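Local structure of Lmo2812 protein (Listeria monocytogenes EGD-e, 5ZQA) at residues Leu63-Asp77 and Leu178-Val192. The protein is a penicillin-binding protein that probably acts as a serine-type D-Ala-D-Ala carboxypeptidase, removing the terminal D-alanine from peptidoglycan stem peptides. Sequence-based numbering, arbitrary orientation.
Sequences LSKLMTAFLVLEAVD and LFLLSSKLISTHPEV. With MG (magnesium ion), chain C; MG (magnesium ion), chain B.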
loop_
_atom_site.group_PDB
_atom_site.type_symbol
_atom_site.label_atom_id
_atom_site.label_comp_id
_atom_site.label_asym_id
_atom_site.label_seq_id
_atom_site.Cartn_x
_atom_site.Cartn_y
_atom_site.Cartn_z
ATOM N N LEU A 63 2.451 -1.525 -3.630
ATOM C CA LEU A 63 1.080 -1.565 -3.106
ATOM C C LEU A 63 0.869 -2.912 -2.419
ATOM O O LEU A 63 -0.000 -3.044 -1.551
ATOM C CB LEU A 63 0.036 -1.331 -4.201
ATOM C CG LEU A 63 0.140 0.012 -4.948
ATOM C CD1 LEU A 63 -0.958 0.117 -5.997
ATOM C CD2 LEU A 63 0.077 1.182 -3.975
ATOM N N SER A 64 1.696 -3.901 -2.780
ATOM C CA SER A 64 1.699 -5.202 -2.108
ATOM C C SER A 64 1.874 -5.094 -0.601
ATOM O O SER A 64 1.397 -5.961 0.153
ATOM C CB SER A 64 2.823 -6.089 -2.646
ATOM O OG SER A 64 2.677 -6.342 -4.028
ATOM N N LYS A 65 2.560 -4.044 -0.158
ATOM C CA LYS A 65 2.803 -3.863 1.266
ATOM C C LYS A 65 1.528 -3.676 2.081
ATOM O O LYS A 65 1.545 -3.877 3.298
ATOM C CB LYS A 65 3.741 -2.681 1.487
ATOM C CG LYS A 65 5.151 -2.927 0.957
ATOM C CD LYS A 65 5.993 -1.670 1.073
ATOM C CE LYS A 65 7.471 -1.954 0.800
ATOM N NZ LYS A 65 7.713 -2.160 -0.641
ATOM N N LEU A 66 0.419 -3.331 1.429
ATOM C CA LEU A 66 -0.849 -3.242 2.154
ATOM C C LEU A 66 -1.309 -4.623 2.611
ATOM O O LEU A 66 -1.908 -4.754 3.677
ATOM C CB LEU A 66 -1.931 -2.582 1.301
ATOM C CG LEU A 66 -1.658 -1.095 1.029
ATOM C CD1 LEU A 66 -2.691 -0.512 0.088
ATOM C CD2 LEU A 66 -1.630 -0.284 2.329
ATOM N N MET A 67 -1.023 -5.657 1.820
ATOM C CA MET A 67 -1.406 -7.001 2.240
ATOM C C MET A 67 -0.475 -7.475 3.346
ATOM O O MET A 67 -0.918 -8.110 4.307
ATOM C CB MET A 67 -1.379 -7.996 1.076
ATOM C CG MET A 67 -1.646 -9.442 1.526
ATOM S SD MET A 67 -3.250 -9.683 2.322
ATOM C CE MET A 67 -4.316 -9.841 0.889
ATOM N N THR A 68 0.813 -7.161 3.224
ATOM C CA THR A 68 1.736 -7.481 4.304
ATOM C C THR A 68 1.320 -6.766 5.597
ATOM O O THR A 68 1.321 -7.386 6.656
ATOM C CB THR A 68 3.179 -7.132 3.910
ATOM O OG1 THR A 68 3.474 -7.820 2.684
ATOM C CG2 THR A 68 4.201 -7.559 4.989
ATOM N N ALA A 69 0.941 -5.488 5.500
ATOM C CA ALA A 69 0.448 -4.745 6.667
ATOM C C ALA A 69 -0.764 -5.441 7.280
ATOM O O ALA A 69 -0.837 -5.598 8.506
ATOM C CB ALA A 69 0.102 -3.298 6.283
ATOM N N PHE A 70 -1.712 -5.852 6.440
ATOM C CA PHE A 70 -2.909 -6.542 6.922
ATOM C C PHE A 70 -2.536 -7.770 7.739
ATOM O O PHE A 70 -3.056 -7.976 8.838
ATOM C CB PHE A 70 -3.824 -6.946 5.750
ATOM C CG PHE A 70 -5.136 -7.530 6.189
ATOM C CD1 PHE A 70 -6.200 -6.709 6.507
ATOM C CD2 PHE A 70 -5.294 -8.902 6.323
ATOM C CE1 PHE A 70 -7.413 -7.244 6.922
ATOM C CE2 PHE A 70 -6.496 -9.435 6.738
ATOM C CZ PHE A 70 -7.554 -8.601 7.037
ATOM N N LEU A 71 -1.605 -8.559 7.220
ATOM C CA LEU A 71 -1.208 -9.785 7.892
ATOM C C LEU A 71 -0.407 -9.539 9.185
ATOM O O LEU A 71 -0.540 -10.302 10.150
ATOM C CB LEU A 71 -0.428 -10.675 6.918
ATOM C CG LEU A 71 -1.364 -11.277 5.862
ATOM C CD1 LEU A 71 -0.574 -11.983 4.766
ATOM C CD2 LEU A 71 -2.373 -12.241 6.487
ATOM N N VAL A 72 0.397 -8.480 9.219
ATOM C CA VAL A 72 1.068 -8.070 10.447
ATOM C C VAL A 72 0.055 -7.686 11.512
ATOM O O VAL A 72 0.134 -8.146 12.657
ATOM C CB VAL A 72 2.025 -6.895 10.183
ATOM C CG1 VAL A 72 2.487 -6.263 11.482
ATOM C CG2 VAL A 72 3.215 -7.382 9.347
ATOM N N LEU A 73 -0.924 -6.879 11.119
ATOM C CA LEU A 73 -1.932 -6.392 12.059
ATOM C C LEU A 73 -2.825 -7.538 12.562
ATOM O O LEU A 73 -3.175 -7.581 13.754
ATOM C CB LEU A 73 -2.760 -5.291 11.403
ATOM C CG LEU A 73 -1.938 -4.026 11.144
ATOM C CD1 LEU A 73 -2.682 -3.073 10.227
ATOM C CD2 LEU A 73 -1.576 -3.336 12.448
ATOM N N GLU A 74 -3.167 -8.478 11.676
ATOM C CA GLU A 74 -3.886 -9.691 12.091
ATOM C C GLU A 74 -3.080 -10.481 13.131
ATOM O O GLU A 74 -3.610 -10.905 14.158
ATOM C CB GLU A 74 -4.185 -10.598 10.887
ATOM C CG GLU A 74 -5.206 -10.038 9.911
ATOM C CD GLU A 74 -6.618 -10.142 10.446
ATOM O OE1 GLU A 74 -7.130 -11.281 10.547
ATOM O OE2 GLU A 74 -7.206 -9.095 10.797
ATOM N N ALA A 75 -1.791 -10.652 12.869
ATOM C CA ALA A 75 -0.928 -11.427 13.763
ATOM C C ALA A 75 -0.871 -10.805 15.147
ATOM O O ALA A 75 -0.930 -11.514 16.159
ATOM C CB ALA A 75 0.477 -11.550 13.179
ATOM N N VAL A 76 -0.782 -9.485 15.216
ATOM C CA VAL A 76 -0.742 -8.857 16.527
ATOM C C VAL A 76 -2.083 -9.052 17.250
ATOM O O VAL A 76 -2.101 -9.388 18.430
ATOM C CB VAL A 76 -0.388 -7.370 16.439
ATOM C CG1 VAL A 76 -0.458 -6.721 17.832
ATOM C CG2 VAL A 76 1.010 -7.199 15.818
ATOM N N ASP A 77 -3.199 -8.872 16.553
ATOM C CA ASP A 77 -4.501 -9.017 17.203
ATOM C C ASP A 77 -4.725 -10.445 17.680
ATOM O O ASP A 77 -5.379 -10.676 18.704
ATOM C CB ASP A 77 -5.634 -8.616 16.255
ATOM C CG ASP A 77 -5.723 -7.122 16.059
ATOM O OD1 ASP A 77 -4.869 -6.397 16.611
ATOM O OD2 ASP A 77 -6.638 -6.670 15.340
ATOM N N LEU A 178 -7.867 -3.910 -5.699
ATOM C CA LEU A 178 -7.139 -3.030 -4.791
ATOM C C LEU A 178 -8.102 -2.230 -3.898
ATOM O O LEU A 178 -7.804 -1.993 -2.724
ATOM C CB LEU A 178 -6.206 -2.103 -5.582
ATOM C CG LEU A 178 -5.016 -2.817 -6.223
ATOM C CD1 LEU A 178 -4.326 -1.875 -7.179
ATOM C CD2 LEU A 178 -4.042 -3.340 -5.164
ATOM N N PHE A 179 -9.254 -1.835 -4.437
ATOM C CA PHE A 179 -10.281 -1.215 -3.610
ATOM C C PHE A 179 -10.726 -2.151 -2.487
ATOM O O PHE A 179 -10.850 -1.732 -1.343
ATOM C CB PHE A 179 -11.493 -0.806 -4.459
ATOM C CG PHE A 179 -12.719 -0.491 -3.643
ATOM C CD1 PHE A 179 -12.689 0.513 -2.680
ATOM C CD2 PHE A 179 -13.887 -1.198 -3.829
ATOM C CE1 PHE A 179 -13.798 0.805 -1.915
ATOM C CE2 PHE A 179 -15.021 -0.907 -3.064
ATOM C CZ PHE A 179 -14.970 0.097 -2.108
ATOM N N LEU A 180 -10.959 -3.417 -2.825
ATOM C CA LEU A 180 -11.408 -4.395 -1.840
ATOM C C LEU A 180 -10.356 -4.601 -0.757
ATOM O O LEU A 180 -10.683 -4.618 0.431
ATOM C CB LEU A 180 -11.730 -5.727 -2.522
ATOM C CG LEU A 180 -12.272 -6.822 -1.599
ATOM C CD1 LEU A 180 -13.410 -6.308 -0.716
ATOM C CD2 LEU A 180 -12.743 -7.986 -2.430
ATOM N N LEU A 181 -9.100 -4.764 -1.160
ATOM C CA LEU A 181 -8.033 -4.946 -0.181
ATOM C C LEU A 181 -7.923 -3.742 0.745
ATOM O O LEU A 181 -7.828 -3.887 1.965
ATOM C CB LEU A 181 -6.704 -5.185 -0.885
ATOM C CG LEU A 181 -5.470 -5.197 0.007
ATOM C CD1 LEU A 181 -5.586 -6.241 1.108
ATOM C CD2 LEU A 181 -4.222 -5.398 -0.842
ATOM N N SER A 182 -7.945 -2.553 0.159
ATOM C CA SER A 182 -7.786 -1.331 0.935
ATOM C C SER A 182 -8.967 -1.124 1.881
ATOM O O SER A 182 -8.783 -0.733 3.028
ATOM C CB SER A 182 -7.632 -0.127 -0.003
ATOM O OG SER A 182 -6.476 -0.280 -0.815
ATOM N N SER A 183 -10.175 -1.385 1.391
ATOM C CA SER A 183 -11.376 -1.228 2.208
ATOM C C SER A 183 -11.368 -2.220 3.374
ATOM O O SER A 183 -11.672 -1.851 4.512
ATOM C CB SER A 183 -12.631 -1.396 1.339
ATOM O OG SER A 183 -12.771 -2.725 0.886
ATOM N N LYS A 184 -10.995 -3.470 3.104
ATOM C CA LYS A 184 -10.935 -4.488 4.148
ATOM C C LYS A 184 -9.863 -4.150 5.181
ATOM O O LYS A 184 -10.057 -4.342 6.380
ATOM C CB LYS A 184 -10.663 -5.866 3.538
ATOM C CG LYS A 184 -10.777 -7.010 4.524
ATOM C CD LYS A 184 -12.220 -7.330 4.864
ATOM C CE LYS A 184 -12.985 -7.846 3.653
ATOM N NZ LYS A 184 -14.315 -8.365 4.069
ATOM N N LEU A 185 -8.724 -3.651 4.710
ATOM C CA LEU A 185 -7.653 -3.257 5.618
ATOM C C LEU A 185 -8.118 -2.136 6.551
ATOM O O LEU A 185 -7.929 -2.205 7.771
ATOM C CB LEU A 185 -6.411 -2.826 4.823
ATOM C CG LEU A 185 -5.267 -2.191 5.613
ATOM C CD1 LEU A 185 -4.689 -3.153 6.630
ATOM C CD2 LEU A 185 -4.172 -1.706 4.654
ATOM N N ILE A 186 -8.751 -1.115 5.984
ATOM C CA ILE A 186 -9.199 0.026 6.766
ATOM C C ILE A 186 -10.363 -0.332 7.712
ATOM O O ILE A 186 -10.383 0.108 8.864
ATOM C CB ILE A 186 -9.589 1.188 5.829
ATOM C CG1 ILE A 186 -8.338 1.737 5.132
ATOM C CG2 ILE A 186 -10.309 2.308 6.590
ATOM C CD1 ILE A 186 -8.657 2.708 3.998
ATOM N N SER A 187 -11.315 -1.145 7.260
ATOM C CA SER A 187 -12.456 -1.499 8.114
ATOM C C SER A 187 -12.042 -2.444 9.252
ATOM O O SER A 187 -12.537 -2.338 10.379
ATOM C CB SER A 187 -13.576 -2.118 7.272
ATOM O OG SER A 187 -13.198 -3.372 6.739
ATOM N N THR A 188 -11.126 -3.359 8.960
ATOM C CA THR A 188 -10.685 -4.345 9.944
ATOM C C THR A 188 -9.652 -3.768 10.907
ATOM O O THR A 188 -9.626 -4.116 12.102
ATOM C CB THR A 188 -10.092 -5.580 9.245
ATOM O OG1 THR A 188 -11.039 -6.087 8.292
ATOM C CG2 THR A 188 -9.770 -6.661 10.250
ATOM N N HIS A 189 -8.804 -2.886 10.386
ATOM C CA HIS A 189 -7.739 -2.267 11.168
ATOM C C HIS A 189 -7.702 -0.767 10.936
ATOM O O HIS A 189 -6.766 -0.260 10.322
ATOM C CB HIS A 189 -6.375 -2.891 10.823
ATOM C CG HIS A 189 -6.318 -4.359 11.086
ATOM N ND1 HIS A 189 -6.170 -4.876 12.354
ATOM C CD2 HIS A 189 -6.455 -5.419 10.255
ATOM C CE1 HIS A 189 -6.190 -6.195 12.291
ATOM N NE2 HIS A 189 -6.368 -6.552 11.031
ATOM N N PRO A 190 -8.710 -0.044 11.449
ATOM C CA PRO A 190 -8.779 1.407 11.233
ATOM C C PRO A 190 -7.527 2.141 11.702
ATOM O O PRO A 190 -7.213 3.199 11.166
ATOM C CB PRO A 190 -10.018 1.833 12.048
ATOM C CG PRO A 190 -10.342 0.682 12.923
ATOM C CD PRO A 190 -9.829 -0.548 12.260
ATOM N N GLU A 191 -6.815 1.574 12.670
ATOM C CA GLU A 191 -5.611 2.205 13.192
ATOM C C GLU A 191 -4.489 2.285 12.152
ATOM O O GLU A 191 -3.506 2.975 12.372
ATOM C CB GLU A 191 -5.125 1.474 14.446
ATOM C CG GLU A 191 -4.370 0.175 14.208
ATOM C CD GLU A 191 -5.252 -1.040 13.968
ATOM O OE1 GLU A 191 -6.502 -0.923 13.914
ATOM O OE2 GLU A 191 -4.691 -2.149 13.822
ATOM N N VAL A 192 -4.633 1.608 11.014
ATOM C CA VAL A 192 -3.599 1.715 9.987
ATOM C C VAL A 192 -3.454 3.175 9.558
ATOM O O VAL A 192 -2.348 3.630 9.235
ATOM C CB VAL A 192 -3.909 0.792 8.770
ATOM C CG1 VAL A 192 -5.137 1.258 7.988
ATOM C CG2 VAL A 192 -2.680 0.684 7.854
HETATM MG MG MG C . -5.554 -3.819 14.035
HETATM MG MG MG B . -8.795 -11.844 11.772
HETATM O O HOH W 1 -3.977 -4.820 14.861
HETATM O O HOH W 2 -9.519 -9.885 11.450
HETATM O O HOH W 3 -7.796 -11.150 13.533
HETATM O O HOH W 4 -9.554 -12.603 9.995
HETATM O O HOH W 5 -8.062 -13.628 12.133
#
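His189 and Glu74 make the one hydrogen bond between the two segments: His189 NE2 donates to Glu74 OE2 over 2.7 Å, with an N-H...O angle of 148° and the oxygen tilted slightly from the ring plane. OE2 is approached at its anti lone pair, while OE1 of the same carboxylate binds a magnesium ion at 2.1 Å. Across the imidazole, ND1 coordinates a second magnesium, which Glu191 OE2 and a water also bind; that water donates to Leu73 O and Asp77 OD1. Metal on one nitrogen and carboxylate on the other should fix the ring's rotation. Leu73 CB lies over the centre of one face, 3.5 Å from the ring centroid, a CH-pi contact. The imidazole turns an edge toward Phe70 in an offset edge-to-face pair, centroids 5.4 Å apart and planes at 80°. With CG anti to the backbone N (chi1 -174°), Phe70 reaches toward helix 175-188, where its CD1 is 3.9 Å from Leu185 CD1. Leu185 also sends CD2 to Leu66 CD2, 3.7 Å away, the two side chains crossing nearly at right angles. Farther toward the N-termini, Met67 CE meets Leu181 CD1 at 3.8 Å. Leu66 and Ser182 also touch Ile238 of strand 236-243, placing the apolar end beside the five-stranded antiparallel sheet. The axes of 65-77 and 178-188 come within 10.2 Å, in roughly the same direction. This pairs the helix starting at the probable SxxK motif, with Lys65 the predicted proton acceptor, against helix 175-188 in the serine beta-lactamase-like fold expected for family S11, the two magnesium sites lying at the helices' C-terminal ends.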